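PDB 6SLN: RagA protein from Porphyromonas gingivalis, which is a TonB-dependent receptor of the outer membrane that probably imports a substrate through its plugged transmembrane beta-barrel. Local coordinates for residues A[437-443]-A[465-471]; A[491-496]-A[530-534]; A[628-634]-A[684-690]. All coordinates share one frame; numbering follows the deposited sequence.

Contact 1. Residues A[437-443]-A[465-471]; sequences SESHQAN and DITNTRT. With C8E ((hydroxyethyloxy)tri(ethyloxy)octane), chain I.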
loop_
_atom_site.group_PDB
_atom_site.type_symbol
_atom_site.label_atom_id
_atom_site.label_comp_id
_atom_site.label_asym_id
_atom_site.label_seq_id
_atom_site.Cartn_x
_atom_site.Cartn_y
_atom_site.Cartn_z
ATOM N N SER A 437 11.599 -1.484 9.415
ATOM C CA SER A 437 11.462 -0.329 8.555
ATOM C C SER A 437 12.790 -0.189 7.848
ATOM O O SER A 437 13.831 -0.128 8.500
ATOM C CB SER A 437 11.122 0.936 9.346
ATOM O OG SER A 437 11.637 2.108 8.720
ATOM N N GLU A 438 12.767 -0.189 6.524
ATOM C CA GLU A 438 13.938 0.143 5.734
ATOM C C GLU A 438 13.653 1.447 5.004
ATOM O O GLU A 438 12.627 1.580 4.313
ATOM C CB GLU A 438 14.292 -0.976 4.756
ATOM C CG GLU A 438 14.921 -2.166 5.430
ATOM C CD GLU A 438 16.320 -2.455 4.916
ATOM O OE1 GLU A 438 17.036 -3.275 5.551
ATOM O OE2 GLU A 438 16.689 -1.869 3.869
ATOM N N SER A 439 14.546 2.410 5.186
ATOM C CA SER A 439 14.480 3.684 4.500
ATOM C C SER A 439 15.632 3.777 3.522
ATOM O O SER A 439 16.790 3.525 3.887
ATOM C CB SER A 439 14.531 4.856 5.480
ATOM O OG SER A 439 13.228 5.284 5.823
ATOM N N HIS A 440 15.317 4.150 2.286
ATOM C CA HIS A 440 16.335 4.404 1.281
ATOM C C HIS A 440 16.396 5.919 1.100
ATOM O O HIS A 440 15.513 6.519 0.470
ATOM C CB HIS A 440 16.030 3.639 -0.008
ATOM C CG HIS A 440 16.049 2.148 0.168
ATOM N ND1 HIS A 440 15.157 1.308 -0.463
ATOM C CD2 HIS A 440 16.834 1.353 0.940
ATOM C CE1 HIS A 440 15.401 0.062 -0.100
ATOM N NE2 HIS A 440 16.412 0.063 0.750
ATOM N N GLN A 441 17.436 6.523 1.683
ATOM C CA GLN A 441 17.690 7.952 1.622
ATOM C C GLN A 441 18.697 8.247 0.524
ATOM O O GLN A 441 19.768 7.635 0.482
ATOM C CB GLN A 441 18.221 8.477 2.962
ATOM C CG GLN A 441 18.288 9.992 3.049
ATOM C CD GLN A 441 16.898 10.613 2.996
ATOM O OE1 GLN A 441 15.905 9.973 3.389
ATOM N NE2 GLN A 441 16.812 11.858 2.508
ATOM N N ALA A 442 18.356 9.188 -0.349
ATOM C CA ALA A 442 19.302 9.737 -1.303
ATOM C C ALA A 442 19.169 11.245 -1.304
ATOM O O ALA A 442 18.059 11.786 -1.245
ATOM C CB ALA A 442 19.076 9.225 -2.704
ATOM N N ASN A 443 20.311 11.913 -1.372
ATOM C CA ASN A 443 20.395 13.365 -1.326
ATOM C C ASN A 443 21.353 13.770 -2.430
ATOM O O ASN A 443 22.546 13.456 -2.366
ATOM C CB ASN A 443 20.869 13.842 0.052
ATOM C CG ASN A 443 20.119 13.166 1.205
ATOM O OD1 ASN A 443 18.894 13.317 1.356
ATOM N ND2 ASN A 443 20.853 12.433 2.032
ATOM N N ASP A 465 16.236 15.659 -2.114
ATOM C CA ASP A 465 16.400 14.660 -1.076
ATOM C C ASP A 465 15.205 13.731 -1.168
ATOM O O ASP A 465 14.057 14.186 -1.103
ATOM C CB ASP A 465 16.475 15.302 0.309
ATOM C CG ASP A 465 17.805 15.960 0.559
ATOM O OD1 ASP A 465 18.575 16.119 -0.411
ATOM O OD2 ASP A 465 18.085 16.317 1.713
ATOM N N ILE A 466 15.466 12.441 -1.322
ATOM C CA ILE A 466 14.404 11.472 -1.530
ATOM C C ILE A 466 14.435 10.465 -0.391
ATOM O O ILE A 466 15.498 9.941 -0.036
ATOM C CB ILE A 466 14.531 10.785 -2.903
ATOM C CG1 ILE A 466 14.514 11.842 -4.008
ATOM C CG2 ILE A 466 13.402 9.785 -3.115
ATOM C CD1 ILE A 466 14.544 11.251 -5.417
ATOM N N THR A 467 13.275 10.224 0.198
ATOM C CA THR A 467 13.114 9.192 1.203
ATOM C C THR A 467 12.036 8.244 0.714
ATOM O O THR A 467 10.932 8.688 0.365
ATOM C CB THR A 467 12.718 9.770 2.575
ATOM O OG1 THR A 467 13.552 10.891 2.908
ATOM C CG2 THR A 467 12.841 8.699 3.640
ATOM N N ASN A 468 12.365 6.952 0.664
ATOM C CA ASN A 468 11.385 5.890 0.460
ATOM C C ASN A 468 11.541 4.886 1.590
ATOM O O ASN A 468 12.627 4.323 1.787
ATOM C CB ASN A 468 11.562 5.178 -0.880
ATOM C CG ASN A 468 11.092 5.998 -2.043
ATOM O OD1 ASN A 468 9.888 6.199 -2.233
ATOM N ND2 ASN A 468 12.043 6.473 -2.846
ATOM N N THR A 469 10.452 4.646 2.306
ATOM C CA THR A 469 10.476 3.825 3.494
ATOM C C THR A 469 9.389 2.777 3.394
ATOM O O THR A 469 8.241 3.089 3.064
ATOM C CB THR A 469 10.269 4.676 4.739
ATOM O OG1 THR A 469 11.170 5.787 4.681
ATOM C CG2 THR A 469 10.515 3.850 6.000
ATOM N N ARG A 470 9.759 1.543 3.670
ATOM C CA ARG A 470 8.808 0.458 3.812
ATOM C C ARG A 470 8.831 0.007 5.264
ATOM O O ARG A 470 9.902 -0.245 5.835
ATOM C CB ARG A 470 9.150 -0.702 2.870
ATOM C CG ARG A 470 8.846 -0.379 1.400
ATOM C CD ARG A 470 7.355 -0.432 1.155
ATOM N NE ARG A 470 6.887 -1.802 0.975
ATOM C CZ ARG A 470 6.369 -2.551 1.953
ATOM N NH1 ARG A 470 6.245 -2.059 3.181
ATOM N NH2 ARG A 470 5.958 -3.792 1.709
ATOM N N THR A 471 7.666 -0.049 5.873
ATOM C CA THR A 471 7.553 -0.628 7.193
ATOM C C THR A 471 6.635 -1.822 7.087
ATOM O O THR A 471 5.749 -1.880 6.222
ATOM C CB THR A 471 7.021 0.358 8.228
ATOM O OG1 THR A 471 5.678 0.730 7.889
ATOM C CG2 THR A 471 7.890 1.562 8.242
HETATM C C1 C8E I . 29.029 -0.343 5.267
HETATM C C2 C8E I . 28.833 -0.335 3.750
HETATM C C3 C8E I . 28.341 1.010 3.204
HETATM C C4 C8E I . 27.316 0.843 2.068
HETATM C C5 C8E I . 26.304 1.995 2.021
HETATM C C6 C8E I . 25.868 2.433 0.617
HETATM C C7 C8E I . 24.674 3.396 0.673
HETATM C C8 C8E I . 23.735 3.225 -0.530
HETATM O O9 C8E I . 22.417 3.664 -0.239
HETATM C C10 C8E I . 21.846 4.526 -1.212
HETATM C C11 C8E I . 20.312 4.489 -1.140
HETATM O O12 C8E I . 19.702 5.234 -2.187
HETATM C C13 C8E I . 18.344 4.896 -2.458
HETATM C C14 C8E I . 17.581 6.149 -2.921
HETATM O O15 C8E I . 16.365 5.932 -3.622
HETATM C C16 C8E I . 16.422 6.404 -4.964
HETATM C C17 C8E I . 17.071 7.795 -5.127
HETATM O O18 C8E I . 17.405 8.114 -6.481
HETATM C C19 C8E I . 17.748 9.474 -6.707
HETATM C C20 C8E I . 17.669 9.823 -8.197
HETATM O O21 C8E I . 18.228 11.086 -8.523
#
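In the beta hairpin of strands 435-450 and 456-475, part of the transmembrane barrel wall, Glu438, His440 and Ala442 form antiparallel hydrogen-bonded pairs with Arg470, Asn468 and Ile466. The bond from His440 N to Asn468 O measures 2.7 Å and is nearly straight, 173° at the hydrogen. In the non-hydrogen-bonded positions that alternate with these, Gln441, Ser439 and Ser437 face Thr467, Thr469 and Thr471. Thr467 OG1 donates to Gln441 OE1 at 2.6 Å, lying in the amide plane on a lone pair. The bend at chi2 (65°) turns the glutamine amide across the gap to reach it. Ser439 OG and Thr469 OG1 also hydrogen-bond, although their modelled separation is doubtfully short, and Thr471 CG2 packs on Ser437 CB at 3.5 Å. This polar, mostly short-chained face looks into the barrel, where Gln441 and Thr467 touch Val171 of helix 169-173 in the plug. The other face meets the second subunit: Asn468 ND2 bonds to His440 ND1 of that subunit, while Asn468 OD1 accepts from Arg495 NE within its own subunit. Farther along, small, apolar Ala442 leaves room for a detergent molecule, its CB 3.4 Å from detergent C14, and Ile466 CD1 lies 3.9 Å from detergent C19.

Contact 2. Residues A[491-496]-A[530-534]; sequences ERAYRD and GDVIG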
loop_
_atom_site.group_PDB
_atom_site.type_symbol
_atom_site.label_atom_id
_atom_site.label_comp_id
_atom_site.label_asym_id
_atom_site.label_seq_id
_atom_site.Cartn_x
_atom_site.Cartn_y
_atom_site.Cartn_z
ATOM N N GLU A 491 1.340 -3.265 5.994
ATOM C CA GLU A 491 2.473 -2.827 5.197
ATOM C C GLU A 491 2.270 -1.377 4.773
ATOM O O GLU A 491 1.162 -0.972 4.378
ATOM C CB GLU A 491 2.651 -3.707 3.958
ATOM C CG GLU A 491 2.797 -5.147 4.280
ATOM C CD GLU A 491 4.222 -5.515 4.585
ATOM O OE1 GLU A 491 5.131 -4.779 4.158
ATOM O OE2 GLU A 491 4.432 -6.555 5.246
ATOM N N ARG A 492 3.349 -0.608 4.815
ATOM C CA ARG A 492 3.255 0.817 4.573
ATOM C C ARG A 492 4.382 1.250 3.664
ATOM O O ARG A 492 5.491 0.701 3.713
ATOM C CB ARG A 492 3.337 1.617 5.876
ATOM C CG ARG A 492 2.003 1.839 6.528
ATOM C CD ARG A 492 2.228 2.287 7.904
ATOM N NE ARG A 492 0.982 2.413 8.644
ATOM C CZ ARG A 492 0.943 2.610 9.956
ATOM N NH1 ARG A 492 2.082 2.691 10.625
ATOM N NH2 ARG A 492 -0.218 2.726 10.585
ATOM N N ALA A 493 4.101 2.281 2.871
ATOM C CA ALA A 493 5.093 2.855 1.977
ATOM C C ALA A 493 5.016 4.359 2.106
ATOM O O ALA A 493 3.953 4.941 1.879
ATOM C CB ALA A 493 4.854 2.420 0.530
ATOM N N TYR A 494 6.137 4.974 2.486
ATOM C CA TYR A 494 6.264 6.412 2.698
ATOM C C TYR A 494 7.186 6.970 1.632
ATOM O O TYR A 494 8.184 6.322 1.279
ATOM C CB TYR A 494 6.890 6.740 4.073
ATOM C CG TYR A 494 6.176 6.253 5.323
ATOM C CD1 TYR A 494 6.286 4.934 5.756
ATOM C CD2 TYR A 494 5.447 7.136 6.110
ATOM C CE1 TYR A 494 5.642 4.507 6.918
ATOM C CE2 TYR A 494 4.811 6.719 7.266
ATOM C CZ TYR A 494 4.904 5.410 7.664
ATOM O OH TYR A 494 4.255 5.016 8.808
ATOM N N ARG A 495 6.894 8.194 1.175
ATOM C CA ARG A 495 7.733 8.881 0.196
ATOM C C ARG A 495 7.874 10.357 0.528
ATOM O O ARG A 495 6.870 11.046 0.726
ATOM C CB ARG A 495 7.153 8.748 -1.209
ATOM C CG ARG A 495 7.912 9.535 -2.235
ATOM C CD ARG A 495 7.562 9.075 -3.619
ATOM N NE ARG A 495 8.346 7.908 -3.980
ATOM C CZ ARG A 495 8.341 7.344 -5.179
ATOM N NH1 ARG A 495 7.603 7.840 -6.167
ATOM N NH2 ARG A 495 9.106 6.298 -5.383
ATOM N N ASP A 496 9.111 10.850 0.558
ATOM C CA ASP A 496 9.377 12.276 0.726
ATOM C C ASP A 496 10.291 12.736 -0.391
ATOM O O ASP A 496 11.400 12.207 -0.549
ATOM C CB ASP A 496 10.040 12.587 2.068
ATOM C CG ASP A 496 9.166 12.252 3.231
ATOM O OD1 ASP A 496 7.937 12.395 3.113
ATOM O OD2 ASP A 496 9.707 11.828 4.267
ATOM N N GLY A 530 5.027 14.808 -0.129
ATOM C CA GLY A 530 5.188 13.620 0.691
ATOM C C GLY A 530 3.880 12.876 0.802
ATOM O O GLY A 530 2.798 13.480 0.825
ATOM N N ASP A 531 3.969 11.547 0.869
ATOM C CA ASP A 531 2.759 10.779 1.118
ATOM C C ASP A 531 3.087 9.529 1.911
ATOM O O ASP A 531 4.247 9.221 2.190
ATOM C CB ASP A 531 2.025 10.428 -0.187
ATOM C CG ASP A 531 2.753 9.389 -1.024
ATOM O OD1 ASP A 531 3.969 9.195 -0.844
ATOM O OD2 ASP A 531 2.102 8.776 -1.892
ATOM N N VAL A 532 2.030 8.830 2.305
ATOM C CA VAL A 532 2.145 7.494 2.860
ATOM C C VAL A 532 0.904 6.734 2.422
ATOM O O VAL A 532 -0.183 7.310 2.298
ATOM C CB VAL A 532 2.317 7.517 4.415
ATOM C CG1 VAL A 532 1.267 8.395 5.091
ATOM C CG2 VAL A 532 2.258 6.113 5.023
ATOM N N ILE A 533 1.078 5.445 2.158
ATOM C CA ILE A 533 -0.024 4.523 1.919
ATOM C C ILE A 533 0.232 3.284 2.750
ATOM O O ILE A 533 1.378 2.942 3.072
ATOM C CB ILE A 533 -0.189 4.120 0.440
ATOM C CG1 ILE A 533 1.018 3.278 -0.011
ATOM C CG2 ILE A 533 -0.395 5.342 -0.420
ATOM C CD1 ILE A 533 1.015 2.906 -1.508
ATOM N N GLY A 534 -0.850 2.617 3.107
ATOM C CA GLY A 534 -0.707 1.475 3.965
ATOM C C GLY A 534 -1.868 0.554 3.744
ATOM O O GLY A 534 -2.999 1.013 3.594
HETATM O O HOH W 1 4.378 6.320 -0.660
#
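Segments 491-496 and 530-534 run antiparallel, the axes of these short pieces 4.6 Å apart at closest, with Ala493-Ile533 and Arg495-Asp531 as the hydrogen-bonded pairs; Ala493 N reaches Ile533 O at 2.8 Å. Between them the side chains of Tyr494 and Val532 extend alongside each other in the same direction. Val532 CG2, anti to its own backbone N, sits over one face of the tyrosine ring, 3.6 Å from the centroid and 20° off the normal, a CH-pi contact displaced from the ring centre. A branched valine suits this place because one methyl can cover the ring while the backbone stays extended. Strands 487-510 and 515-540, to which the segments belong, form a long hairpin of the TonB-dependent receptor barrel, and two glycines on its second strand keep the backbone bare: Arg492 CG rests 3.7 Å from Gly534 CA, and the extended arginine continues to a salt bridge with Glu561. On the other face Ala493 CB packs on Ile533 CG1 at 4.0 Å, and the small Ala493 also packs against Ala493 of the second subunit. Asp531 OD1 lies 3.2 Å from Arg495 CB, but the charged ends form no salt bridge: Arg495 NH1 donates to Glu438 O and Asp531 OD2 pairs with Arg470, both of the second subunit. A water donates to Asp531 OD1 at 2.9 Å and, weakly, to Ala493 O, bridging carboxylate and facing strand.

Contact 3. Residues A[628-634]-A[684-690]; sequences SDLRLKM and NFGLAAG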
loop_
_atom_site.group_PDB
_atom_site.type_symbol
_atom_site.label_atom_id
_atom_site.label_comp_id
_atom_site.label_asym_id
_atom_site.label_seq_id
_atom_site.Cartn_x
_atom_site.Cartn_y
_atom_site.Cartn_z
ATOM N N SER A 628 44.637 41.848 22.113
ATOM C CA SER A 628 45.025 41.471 20.764
ATOM C C SER A 628 43.893 41.531 19.750
ATOM O O SER A 628 44.169 41.436 18.548
ATOM C CB SER A 628 45.620 40.058 20.757
ATOM O OG SER A 628 44.612 39.082 21.033
ATOM N N ASP A 629 42.643 41.666 20.180
ATOM C CA ASP A 629 41.572 42.003 19.252
ATOM C C ASP A 629 40.354 42.457 20.042
ATOM O O ASP A 629 40.062 41.918 21.111
ATOM C CB ASP A 629 41.191 40.830 18.334
ATOM C CG ASP A 629 40.526 41.303 17.040
ATOM O OD1 ASP A 629 40.366 42.537 16.873
ATOM O OD2 ASP A 629 40.157 40.454 16.197
ATOM N N LEU A 630 39.667 43.468 19.516
ATOM C CA LEU A 630 38.397 43.924 20.061
ATOM C C LEU A 630 37.503 44.294 18.888
ATOM O O LEU A 630 37.939 45.006 17.978
ATOM C CB LEU A 630 38.585 45.124 20.998
ATOM C CG LEU A 630 37.618 45.188 22.179
ATOM C CD1 LEU A 630 38.139 46.141 23.215
ATOM C CD2 LEU A 630 36.233 45.613 21.730
ATOM N N ARG A 631 36.267 43.797 18.905
ATOM C CA ARG A 631 35.286 44.145 17.890
ATOM C C ARG A 631 33.941 44.419 18.550
ATOM O O ARG A 631 33.573 43.801 19.554
ATOM C CB ARG A 631 35.143 43.048 16.830
ATOM C CG ARG A 631 36.375 42.854 15.964
ATOM C CD ARG A 631 36.133 41.818 14.882
ATOM N NE ARG A 631 35.620 40.559 15.422
ATOM C CZ ARG A 631 36.382 39.531 15.775
ATOM N NH1 ARG A 631 37.701 39.613 15.648
ATOM N NH2 ARG A 631 35.827 38.426 16.259
ATOM N N LEU A 632 33.223 45.377 17.971
ATOM C CA LEU A 632 31.899 45.790 18.407
ATOM C C LEU A 632 30.952 45.576 17.232
ATOM O O LEU A 632 31.289 45.909 16.091
ATOM C CB LEU A 632 31.939 47.256 18.876
ATOM C CG LEU A 632 30.769 48.050 19.463
ATOM C CD1 LEU A 632 29.752 48.386 18.400
ATOM C CD2 LEU A 632 30.121 47.300 20.593
ATOM N N LYS A 633 29.790 44.989 17.495
ATOM C CA LYS A 633 28.883 44.620 16.419
ATOM C C LYS A 633 27.448 44.763 16.891
ATOM O O LYS A 633 27.113 44.348 18.004
ATOM C CB LYS A 633 29.136 43.176 15.938
ATOM C CG LYS A 633 29.578 42.208 17.034
ATOM C CD LYS A 633 30.325 40.997 16.477
ATOM C CE LYS A 633 29.375 39.959 15.875
ATOM N NZ LYS A 633 28.611 39.167 16.891
ATOM N N MET A 634 26.601 45.349 16.048
ATOM C CA MET A 634 25.175 45.327 16.321
ATOM C C MET A 634 24.383 45.111 15.040
ATOM O O MET A 634 24.805 45.503 13.950
ATOM C CB MET A 634 24.700 46.594 17.012
ATOM C CG MET A 634 24.871 47.842 16.202
ATOM S SD MET A 634 24.877 49.232 17.333
ATOM C CE MET A 634 26.468 49.035 18.112
ATOM N N ASN A 684 20.367 43.077 18.152
ATOM C CA ASN A 684 21.465 42.342 18.757
ATOM C C ASN A 684 22.673 43.249 18.842
ATOM O O ASN A 684 23.046 43.871 17.848
ATOM C CB ASN A 684 21.819 41.089 17.953
ATOM C CG ASN A 684 22.764 40.180 18.698
ATOM O OD1 ASN A 684 22.344 39.217 19.333
ATOM N ND2 ASN A 684 24.049 40.515 18.672
ATOM N N PHE A 685 23.283 43.311 20.021
ATOM C CA PHE A 685 24.440 44.161 20.278
ATOM C C PHE A 685 25.536 43.310 20.902
ATOM O O PHE A 685 25.339 42.747 21.982
ATOM C CB PHE A 685 24.073 45.322 21.204
ATOM C CG PHE A 685 25.255 46.064 21.711
ATOM C CD1 PHE A 685 25.876 45.693 22.896
ATOM C CD2 PHE A 685 25.766 47.130 20.997
ATOM C CE1 PHE A 685 26.986 46.373 23.360
ATOM C CE2 PHE A 685 26.864 47.822 21.456
ATOM C CZ PHE A 685 27.477 47.442 22.641
ATOM N N GLY A 686 26.698 43.234 20.246
ATOM C CA GLY A 686 27.708 42.272 20.623
ATOM C C GLY A 686 29.086 42.879 20.805
ATOM O O GLY A 686 29.380 43.984 20.351
ATOM N N LEU A 687 29.942 42.108 21.471
ATOM C CA LEU A 687 31.314 42.530 21.725
ATOM C C LEU A 687 32.208 41.300 21.712
ATOM O O LEU A 687 32.122 40.474 22.621
ATOM C CB LEU A 687 31.420 43.255 23.056
ATOM C CG LEU A 687 32.614 44.192 23.151
ATOM C CD1 LEU A 687 32.414 45.402 22.263
ATOM C CD2 LEU A 687 32.876 44.607 24.603
ATOM N N ALA A 688 33.047 41.178 20.688
ATOM C CA ALA A 688 34.103 40.177 20.662
ATOM C C ALA A 688 35.388 40.784 21.218
ATOM O O ALA A 688 35.557 42.003 21.244
ATOM C CB ALA A 688 34.334 39.651 19.240
ATOM N N ALA A 689 36.297 39.919 21.669
ATOM C CA ALA A 689 37.606 40.362 22.137
ATOM C C ALA A 689 38.515 39.151 22.335
ATOM O O ALA A 689 38.058 38.005 22.402
ATOM C CB ALA A 689 37.499 41.178 23.428
ATOM N N GLY A 690 39.818 39.432 22.415
ATOM C CA GLY A 690 40.830 38.435 22.718
ATOM C C GLY A 690 42.065 39.101 23.284
ATOM O O GLY A 690 42.372 40.251 22.956
#
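At the edge of the Phe685 ring, near its plane, sits Met634 CE, 3.5 Å from Phe685 CD2, while Leu632 CD2 approaches the ring obliquely at CZ. The ring gets there because its CG is anti to the backbone N (chi1 169°), which leans it toward the facing strand. The Arg631 guanidinium, also met obliquely, has Ala688 CB 3.6 Å from its NH2; its NH1 makes a salt bridge of 2.7 Å to Asp629 OD2, two residues back on the same strand face. Leu687 CD1 wedges between Leu630 CD2, at 3.9 Å, and Leu632 CD2. Strands 627-641 and 678-691 are antiparallel neighbours in the barrel wall, and their pairing contains a classic beta bulge: Ser628 N and Asp629 N both donate to Gly690 O, at 2.9 and 3.1 Å, from the same side of its carbonyl plane. Gly686, lacking a side chain, leaves room for Lys633 CG, 3.8 Å from Gly686 O; the lysine goes on to a salt bridge with Glu699. Apolar side chains thus gather on one face, which lies partly on the surface and probably meets lipid, whereas the charges of Asp629, Arg631 and Lys633 stay on the other, where they find ionic partners.

Along the chain the three contacts follow in series, each an antiparallel pairing within the barrel. Contacts 1 and 2 are successive hairpins with centres 10 Å apart. Strands 456-475 and 487-510 are neighbours, so the four strands form one continuous patch of wall, joined by the salt bridge from Arg470 NH2 to Glu491 OE1 (2.8 Å). Both reach the second subunit, so this patch forms part of the interface between the two copies of this protein. Contact 3 lies 45 Å from contact 1 and 50 Å from contact 2, centre to centre, on the opposite side of the chain's centre from contact 2. No other protein chain touches its two segments; its partly exposed apolar face would be consistent with contact with lipid.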